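Side-chain contacts in Thiosulfate:glutathione sulfurtransferase (Saccharomyces cerevisiae, PDB 3D1P), which transfers sulfur from thiosulfate to glutathione in the mitochondrion, producing S-sulfanylglutathione, a central intermediate of hydrogen sulfide metabolism: residues Glu28-Ile33 with Ile95-Ser100; Val41-Val46 with Val55-Ser60. All blocks are in the same frame, centred on the assembly; numbering follows the deposited sequence.

Contact 1. Residues Glu28-Ile33 with Ile95-Ser100; sequences EDMKRI and IFYCAS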
ATOM      1  N   GLU A  28      14.293   6.159   2.568  1.00  4.46           N
ATOM      2  CA  GLU A  28      14.903   6.812   1.439  1.00  4.55           C
ATOM      3  C   GLU A  28      14.459   6.201   0.122  1.00  4.97           C
ATOM      4  O   GLU A  28      14.232   6.907  -0.883  1.00  5.45           O
ATOM      5  CB  GLU A  28      16.426   6.821   1.570  1.00  5.35           C
ATOM      6  CG  GLU A  28      16.886   7.799   2.611  1.00  8.61           C
ATOM      7  CD  GLU A  28      16.756   9.293   2.161  1.00  7.80           C
ATOM      8  OE1 GLU A  28      17.019   9.521   1.000  1.00 10.36           O
ATOM      9  OE2 GLU A  28      16.483  10.124   3.049  1.00 10.99           O
ATOM     10  N   ASP A  29      14.301   4.869   0.088  1.00  4.63           N
ATOM     11  CA  ASP A  29      13.778   4.232  -1.097  1.00  5.09           C
ATOM     12  C   ASP A  29      12.362   4.734  -1.434  1.00  4.66           C
ATOM     13  O   ASP A  29      12.054   4.975  -2.607  1.00  5.52           O
ATOM     14  CB  ASP A  29      13.690   2.725  -0.887  1.00  5.73           C
ATOM     15  CG  ASP A  29      15.022   1.988  -0.775  1.00  5.96           C
ATOM     16  OD1 ASP A  29      16.042   2.482  -1.312  1.00  9.45           O
ATOM     17  OD2 ASP A  29      14.997   0.906  -0.125  1.00  6.58           O
HETATM   18  N   MSE A  30      11.524   4.861  -0.397  1.00  4.52           N
HETATM   19  CA  MSE A  30      10.161   5.328  -0.609  1.00  4.57           C
HETATM   20  C   MSE A  30      10.108   6.774  -1.064  1.00  4.62           C
HETATM   21  O   MSE A  30       9.294   7.124  -1.908  1.00  5.57           O
HETATM   22  CB  MSE A  30       9.324   5.118   0.648  1.00  4.62           C
HETATM   23  CG  MSE A  30       9.047   3.669   0.962  1.00  4.73           C
HETATM   24 SE   MSE A  30       8.076   2.727  -0.398  0.90  5.90          SE
HETATM   25  CE  MSE A  30       6.469   3.628  -0.209  1.00 10.68           C
ATOM     26  N   LYS A  31      10.914   7.637  -0.476  0.50  5.40           N
ATOM     27  CA  LYS A  31      10.963   9.011  -0.898  0.50  5.89           C
ATOM     28  C   LYS A  31      11.173   9.057  -2.415  0.50  6.75           C
ATOM     29  O   LYS A  31      10.513   9.805  -3.157  0.50  7.74           O
ATOM     30  CB  LYS A  31      12.126   9.725  -0.225  0.50  6.99           C
ATOM     31  CG  LYS A  31      11.762  10.524   0.946  0.50  8.51           C
ATOM     32  CD  LYS A  31      12.768  11.664   1.175  0.50  8.35           C
ATOM     33  CE  LYS A  31      14.173  11.136   1.315  0.50  8.20           C
ATOM     34  NZ  LYS A  31      15.098  12.116   2.012  0.50  7.82           N
ATOM     35  N   ARG A  32      12.370   8.128  -2.960  0.80  5.55           N
ATOM     36  CA  ARG A  32      12.653   8.038  -4.368  0.80  7.17           C
ATOM     37  C   ARG A  32      11.447   7.604  -5.166  0.80  6.23           C
ATOM     38  O   ARG A  32      11.062   8.217  -6.166  0.80  7.14           O
ATOM     39  CB  ARG A  32      13.853   7.135  -4.610  0.80  8.36           C
ATOM     40  CG  ARG A  32      15.153   7.829  -4.246  0.80 11.35           C
ATOM     41  CD  ARG A  32      16.367   6.952  -4.538  0.80 15.69           C
ATOM     42  NE  ARG A  32      16.494   5.952  -3.487  0.80 22.23           N
ATOM     43  CZ  ARG A  32      17.523   5.802  -2.653  0.80 21.88           C
ATOM     44  NH1 ARG A  32      17.473   4.844  -1.711  0.80 19.62           N
ATOM     45  NH2 ARG A  32      18.605   6.564  -2.763  0.80 24.64           N
ATOM     46  N   ILE A  33      10.778   6.571  -4.679  1.00  5.62           N
ATOM     47  CA  ILE A  33       9.622   6.029  -5.410  1.00  5.84           C
ATOM     48  C   ILE A  33       8.519   7.069  -5.520  1.00  5.82           C
ATOM     49  O   ILE A  33       7.963   7.272  -6.608  1.00  6.61           O
ATOM     50  CB  ILE A  33       9.152   4.740  -4.737  1.00  6.44           C
ATOM     51  CG1 ILE A  33      10.189   3.664  -4.979  1.00  7.28           C
ATOM     52  CG2 ILE A  33       7.778   4.317  -5.227  1.00  8.16           C
ATOM     53  CD1 ILE A  33      10.047   2.438  -4.059  1.00  8.84           C
ATOM     54  N   ILE A  95       2.957  -1.779  -3.512  1.00  4.22           N
ATOM     55  CA  ILE A  95       3.820  -1.640  -2.345  1.00  4.07           C
ATOM     56  C   ILE A  95       2.922  -1.507  -1.119  1.00  3.87           C
ATOM     57  O   ILE A  95       2.177  -0.545  -1.013  1.00  4.97           O
ATOM     58  CB  ILE A  95       4.735  -0.426  -2.451  1.00  4.36           C
ATOM     59  CG1 ILE A  95       5.517  -0.430  -3.752  1.00  5.35           C
ATOM     60  CG2 ILE A  95       5.666  -0.384  -1.230  1.00  5.16           C
ATOM     61  CD1 ILE A  95       6.411   0.822  -3.952  1.00  6.26           C
ATOM     62  N   PHE A  96       2.995  -2.473  -0.209  1.00  4.13           N
ATOM     63  CA  PHE A  96       2.073  -2.558   0.901  1.00  4.04           C
ATOM     64  C   PHE A  96       2.676  -2.031   2.197  1.00  4.15           C
ATOM     65  O   PHE A  96       3.843  -2.306   2.521  1.00  4.70           O
ATOM     66  CB  PHE A  96       1.713  -4.022   1.157  1.00  4.72           C
ATOM     67  CG  PHE A  96       0.855  -4.593   0.091  1.00  5.07           C
ATOM     68  CD1 PHE A  96      -0.532  -4.571   0.201  1.00  6.51           C
ATOM     69  CD2 PHE A  96       1.417  -5.122  -1.069  1.00  5.56           C
ATOM     70  CE1 PHE A  96      -1.316  -5.089  -0.817  1.00  7.88           C
ATOM     71  CE2 PHE A  96       0.616  -5.617  -2.093  1.00  6.93           C
ATOM     72  CZ  PHE A  96      -0.739  -5.566  -1.959  1.00  7.62           C
ATOM     73  N   TYR A  97       1.851  -1.339   2.982  1.00  3.99           N
ATOM     74  CA  TYR A  97       2.277  -0.853   4.305  1.00  3.91           C
ATOM     75  C   TYR A  97       1.033  -0.493   5.113  1.00  3.74           C
ATOM     76  O   TYR A  97      -0.062  -0.317   4.587  1.00  3.98           O
ATOM     77  CB  TYR A  97       3.220   0.348   4.181  1.00  4.23           C
ATOM     78  CG  TYR A  97       2.677   1.478   3.355  1.00  4.19           C
ATOM     79  CD1 TYR A  97       1.951   2.508   3.945  1.00  4.31           C
ATOM     80  CD2 TYR A  97       2.874   1.549   1.986  1.00  4.31           C
ATOM     81  CE1 TYR A  97       1.449   3.542   3.210  1.00  4.59           C
ATOM     82  CE2 TYR A  97       2.363   2.571   1.219  1.00  4.85           C
ATOM     83  CZ  TYR A  97       1.655   3.596   1.827  1.00  4.56           C
ATOM     84  OH  TYR A  97       1.177   4.619   1.063  1.00  5.52           O
ATOM     85  N   CYS A  98       1.269  -0.322   6.410  1.00  3.72           N
ATOM     86  CA  CYS A  98       0.224   0.130   7.334  1.00  3.59           C
ATOM     87  C   CYS A  98       0.824   1.232   8.229  1.00  3.45           C
ATOM     88  O   CYS A  98       1.302   2.234   7.712  1.00  3.84           O
ATOM     89  CB  CYS A  98      -0.445  -1.060   8.070  1.00  4.07           C
ATOM     90  SG  CYS A  98       0.685  -2.086   9.019  1.00  4.60           S
ATOM     91  N   ALA A  99       0.752   1.035   9.561  1.00  3.83           N
ATOM     92  CA  ALA A  99       1.358   1.956  10.537  1.00  3.72           C
ATOM     93  C   ALA A  99       2.706   1.380  10.979  1.00  3.81           C
ATOM     94  O   ALA A  99       3.736   1.991  10.724  1.00  4.15           O
ATOM     95  CB  ALA A  99       0.429   2.192  11.708  1.00  5.74           C
ATOM     96  N   SER A 100       2.694   0.200  11.612  1.00  4.26           N
ATOM     97  CA  SER A 100       3.919  -0.409  12.070  1.00  4.84           C
ATOM     98  C   SER A 100       4.400  -1.591  11.226  1.00  4.52           C
ATOM     99  O   SER A 100       5.501  -2.085  11.452  1.00  5.77           O
ATOM    100  CB  SER A 100       3.842  -0.840  13.538  1.00  6.55           C
ATOM    101  OG  SER A 100       2.826  -1.725  13.775  1.00  8.80           O
TER
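The ring of Tyr-97 meets Met-30, a selenomethionine, whose methyl CE comes in obliquely and lies 4.5 Å from ring atom CE2. Ser-125 and Met-126 of helix 125-131 also touch the Tyr-97 side chain. The other flat group that matters, the guanidinium of Arg-32, lies within the helix and has the carboxylate of Asp-29 at its edge, in plane. In the conformer described, one of two, NH1 of Arg-32 forms a salt bridge with OD1 of Asp-29, one helical turn earlier.

The contact itself is carried by three apolar side chains and the ring. SE of Met-30 packs against CG2 of Ile-95 at 4.0 Å. These two side chains slide past each other in opposite directions. Met-30 is bent at both chi2 (-61°) and chi3 (-68°), and this curl brings CE round to the tyrosine. Ile-33 meets Ile-95 differently, tip to tip. Both its CG2 and its CD1 lie 4.0 Å from CD1 of Ile-95. Thus Ile-95 uses its short branch for the selenium and its long branch for Ile-33.

Helix 27-36 here covers one face of the parallel sheet of the rhodanese fold; the axes of segments 28-33 and 95-97 cross at -129°. Tyr-97 ends strand 93-97, and Cys-98, the persulfide-forming residue, comes next. No hydrogen bond or salt bridge joins the two segments. The helix keeps its ion pairs, Lys-31 with Glu-28 and Arg-32 with Asp-29, away from strand 95-97. Toward residues 95-100 segment 28-33 presents apolar atoms, so the joint rests on dispersion and the burial of apolar surface.

Contact 2. Residues Val41-Val46 with Val55-Ser60; sequences VVLVDV and VHIPAS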
ATOM      1  N   VAL A  41       3.332   1.869 -10.486  1.00  6.99           N
ATOM      2  CA  VAL A  41       3.502   1.579  -9.067  1.00  7.02           C
ATOM      3  C   VAL A  41       2.245   2.047  -8.333  1.00  5.94           C
ATOM      4  O   VAL A  41       1.692   3.124  -8.639  1.00  8.12           O
ATOM      5  CB  VAL A  41       4.732   2.278  -8.526  1.00  8.84           C
ATOM      6  CG1 VAL A  41       4.771   2.216  -6.984  1.00 11.68           C
ATOM      7  CG2 VAL A  41       5.986   1.676  -9.176  1.00 11.84           C
ATOM      8  N   VAL A  42       1.765   1.222  -7.407  1.00  5.37           N
ATOM      9  CA  VAL A  42       0.622   1.521  -6.579  1.00  5.48           C
ATOM     10  C   VAL A  42       1.071   1.451  -5.129  1.00  4.86           C
ATOM     11  O   VAL A  42       1.647   0.457  -4.714  1.00  5.55           O
ATOM     12  CB  VAL A  42      -0.528   0.524  -6.801  1.00  6.60           C
ATOM     13  CG1 VAL A  42      -1.740   0.857  -5.949  1.00  8.10           C
ATOM     14  CG2 VAL A  42      -0.917   0.459  -8.290  1.00  8.91           C
ATOM     15  N   LEU A  43       0.746   2.503  -4.377  0.50  4.63           N
ATOM     16  CA  LEU A  43       1.092   2.612  -2.950  0.50  4.37           C
ATOM     17  C   LEU A  43      -0.143   2.199  -2.162  0.50  3.98           C
ATOM     18  O   LEU A  43      -1.148   2.917  -2.134  0.50  5.19           O
ATOM     19  CB  LEU A  43       1.476   4.056  -2.609  0.50  4.41           C
ATOM     20  CG  LEU A  43       2.654   4.608  -3.425  0.50  5.41           C
ATOM     21  CD1 LEU A  43       2.952   6.052  -3.033  0.50  8.93           C
ATOM     22  CD2 LEU A  43       3.883   3.746  -3.277  0.50  8.67           C
ATOM     23  N   VAL A  44      -0.085   1.025  -1.545  1.00  4.06           N
ATOM     24  CA  VAL A  44      -1.250   0.413  -0.909  1.00  4.25           C
ATOM     25  C   VAL A  44      -1.141   0.540   0.607  1.00  3.95           C
ATOM     26  O   VAL A  44      -0.432  -0.200   1.268  1.00  4.41           O
ATOM     27  CB  VAL A  44      -1.421  -1.050  -1.292  1.00  4.88           C
ATOM     28  CG1 VAL A  44      -2.745  -1.546  -0.746  1.00  5.95           C
ATOM     29  CG2 VAL A  44      -1.350  -1.258  -2.831  1.00  6.06           C
ATOM     30  N   ASP A  45      -1.892   1.518   1.128  1.00  3.90           N
ATOM     31  CA  ASP A  45      -1.942   1.809   2.552  1.00  3.71           C
ATOM     32  C   ASP A  45      -3.145   1.071   3.120  1.00  3.91           C
ATOM     33  O   ASP A  45      -4.296   1.340   2.767  1.00  4.37           O
ATOM     34  CB  ASP A  45      -2.085   3.330   2.723  1.00  3.86           C
ATOM     35  CG  ASP A  45      -2.039   3.814   4.147  1.00  4.16           C
ATOM     36  OD1 ASP A  45      -2.415   3.091   5.083  1.00  4.52           O
ATOM     37  OD2 ASP A  45      -1.637   4.997   4.306  1.00  5.13           O
ATOM     38  N   VAL A  46      -2.875   0.093   3.979  1.00  3.64           N
ATOM     39  CA  VAL A  46      -3.931  -0.786   4.484  1.00  3.77           C
ATOM     40  C   VAL A  46      -4.337  -0.446   5.918  1.00  4.00           C
ATOM     41  O   VAL A  46      -5.000  -1.242   6.578  1.00  4.07           O
ATOM     42  CB  VAL A  46      -3.586  -2.280   4.301  1.00  4.06           C
ATOM     43  CG1 VAL A  46      -3.232  -2.552   2.856  1.00  4.83           C
ATOM     44  CG2 VAL A  46      -2.499  -2.768   5.215  1.00  4.55           C
ATOM     45  N   VAL A  55      -2.973  11.152   8.166  0.50  5.87           N
ATOM     46  CA  VAL A  55      -1.884  11.539   7.258  0.50  7.15           C
ATOM     47  C   VAL A  55      -1.684  10.383   6.275  0.50  5.98           C
ATOM     48  O   VAL A  55      -1.850   9.240   6.655  0.50  7.84           O
ATOM     49  CB  VAL A  55      -0.561  11.960   8.032  0.50  7.51           C
ATOM     50  CG1 VAL A  55       0.697  11.658   7.234  0.50  7.32           C
ATOM     51  CG2 VAL A  55      -0.523  13.456   8.585  0.50  6.68           C
ATOM     52  N   HIS A  56      -1.345  10.659   5.011  1.00  6.64           N
ATOM     53  CA  HIS A  56      -1.116   9.564   4.081  1.00  5.79           C
ATOM     54  C   HIS A  56      -0.143  10.052   3.023  1.00  6.24           C
ATOM     55  O   HIS A  56       0.108  11.250   2.877  1.00  9.13           O
ATOM     56  CB  HIS A  56      -2.393   8.996   3.520  1.00  7.71           C
ATOM     57  CG  HIS A  56      -3.224   9.966   2.817  1.00  9.52           C
ATOM     58  ND1 HIS A  56      -4.340  10.504   3.410  1.00 11.75           N
ATOM     59  CD2 HIS A  56      -3.152  10.485   1.571  1.00 12.20           C
ATOM     60  CE1 HIS A  56      -4.933  11.313   2.549  1.00 15.12           C
ATOM     61  NE2 HIS A  56      -4.230  11.320   1.428  1.00 15.99           N
ATOM     62  N   ILE A  57       0.458   9.109   2.309  1.00  6.13           N
ATOM     63  CA  ILE A  57       1.330   9.478   1.209  1.00  6.83           C
ATOM     64  C   ILE A  57       0.459   9.943   0.037  1.00  7.02           C
ATOM     65  O   ILE A  57      -0.474   9.243  -0.360  1.00  6.76           O
ATOM     66  CB  ILE A  57       2.259   8.338   0.810  1.00  7.12           C
ATOM     67  CG1 ILE A  57       3.117   7.948   2.002  1.00  8.15           C
ATOM     68  CG2 ILE A  57       3.097   8.741  -0.410  1.00  8.78           C
ATOM     69  CD1 ILE A  57       4.072   6.812   1.729  1.00  9.39           C
ATOM     70  N   PRO A  58       0.734  11.104  -0.577  1.00  9.09           N
ATOM     71  CA  PRO A  58      -0.074  11.524  -1.708  1.00 10.43           C
ATOM     72  C   PRO A  58      -0.082  10.473  -2.811  1.00 10.46           C
ATOM     73  O   PRO A  58       0.926   9.883  -3.127  1.00 10.73           O
ATOM     74  CB  PRO A  58       0.605  12.834  -2.147  1.00 12.37           C
ATOM     75  CG  PRO A  58       1.219  13.356  -0.949  1.00 13.37           C
ATOM     76  CD  PRO A  58       1.724  12.114  -0.220  1.00 10.81           C
ATOM     77  N   ALA A  59      -1.245  10.299  -3.388  1.00 11.11           N
ATOM     78  CA  ALA A  59      -1.459   9.395  -4.506  1.00 11.14           C
ATOM     79  C   ALA A  59      -1.517   7.927  -4.112  1.00  9.23           C
ATOM     80  O   ALA A  59      -1.801   7.076  -4.933  1.00 10.44           O
ATOM     81  CB  ALA A  59      -0.424   9.626  -5.660  1.00 13.99           C
ATOM     82  N   SER A  60      -1.339   7.622  -2.830  1.00  7.06           N
ATOM     83  CA  SER A  60      -1.580   6.267  -2.375  1.00  6.07           C
ATOM     84  C   SER A  60      -3.063   5.967  -2.417  1.00  6.01           C
ATOM     85  O   SER A  60      -3.895   6.878  -2.484  1.00  8.98           O
ATOM     86  CB  SER A  60      -1.047   6.084  -0.968  1.00  5.31           C
ATOM     87  OG  SER A  60      -1.716   6.914  -0.009  1.00  5.74           O
TER
HETATM   88  O   HOH W   1      -0.933   4.556  -5.665  1.00 11.63           O
HETATM   89  O   HOH W   2      -0.415   6.369   2.398  1.00  5.79           O
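Leu-43 lies against Ser-60, the two CB atoms 3.6 Å apart. Its CG stands opposite the carbonyl carbon (chi1 -58°), and the extended chain carries CD1 to CG2 of Ile-57 at 3.8 Å. The two side chains cross at about a right angle. This is one of two deposited conformers of Leu-43. A water accepts from N of Leu-43 at 2.9 Å and donates to O of Ala-59 at 2.8 Å, bridging strand and loop.

Strand 41-45, helix 49-54 and strand 61-62 form a beta-alpha-beta crossover of the rhodanese fold, and residues 55-60 are its return loop. Its type II turn runs from Ile-57 to Ser-60, with Ala-59 at positive phi (77°).

Asp-45 points toward the loop. Here a second water ties three groups together. It donates to OD2 of Asp-45 at 2.6 Å and to OG of Ser-60 at 2.8 Å, and accepts from N of Ile-57 at 2.9 Å. The same OD2 forms a salt bridge with Arg-47. The carboxylate also packs on CB of His-56, whose ring plane is turned 74° from it and stacks on Tyr-52. OG of Ser-60 donates to O of Ile-57 at 2.7 Å, in the carbonyl plane on a lone pair; that oxygen also takes the backbone N-H of Ser-60.

Contacts 1 and 2 meet along two neighbouring strands of the parallel sheet, their centres about 8 Å apart. Strand 93-97 pairs with strand 41-45: N of Ile-95 lies 2.9 Å from O of Val-42, and O of Ile-95 lies 2.8 Å from N of Val-44, both probable hydrogen bonds. Tyr-97 joins the two sets of side chains. Its OH packs 3.3 Å from CB of Ser-60, and its CE1 lies 3.6 Å from CB of Asp-45. Met-30 of contact 1 also touches Leu-43 of contact 2. Contact 1 holds the active-site Cys-98, directly after Tyr-97, and contact 2 comes near it through Asp-45: the Cys-98 and Asp-45 side chains are about 5 Å apart (nearest atoms).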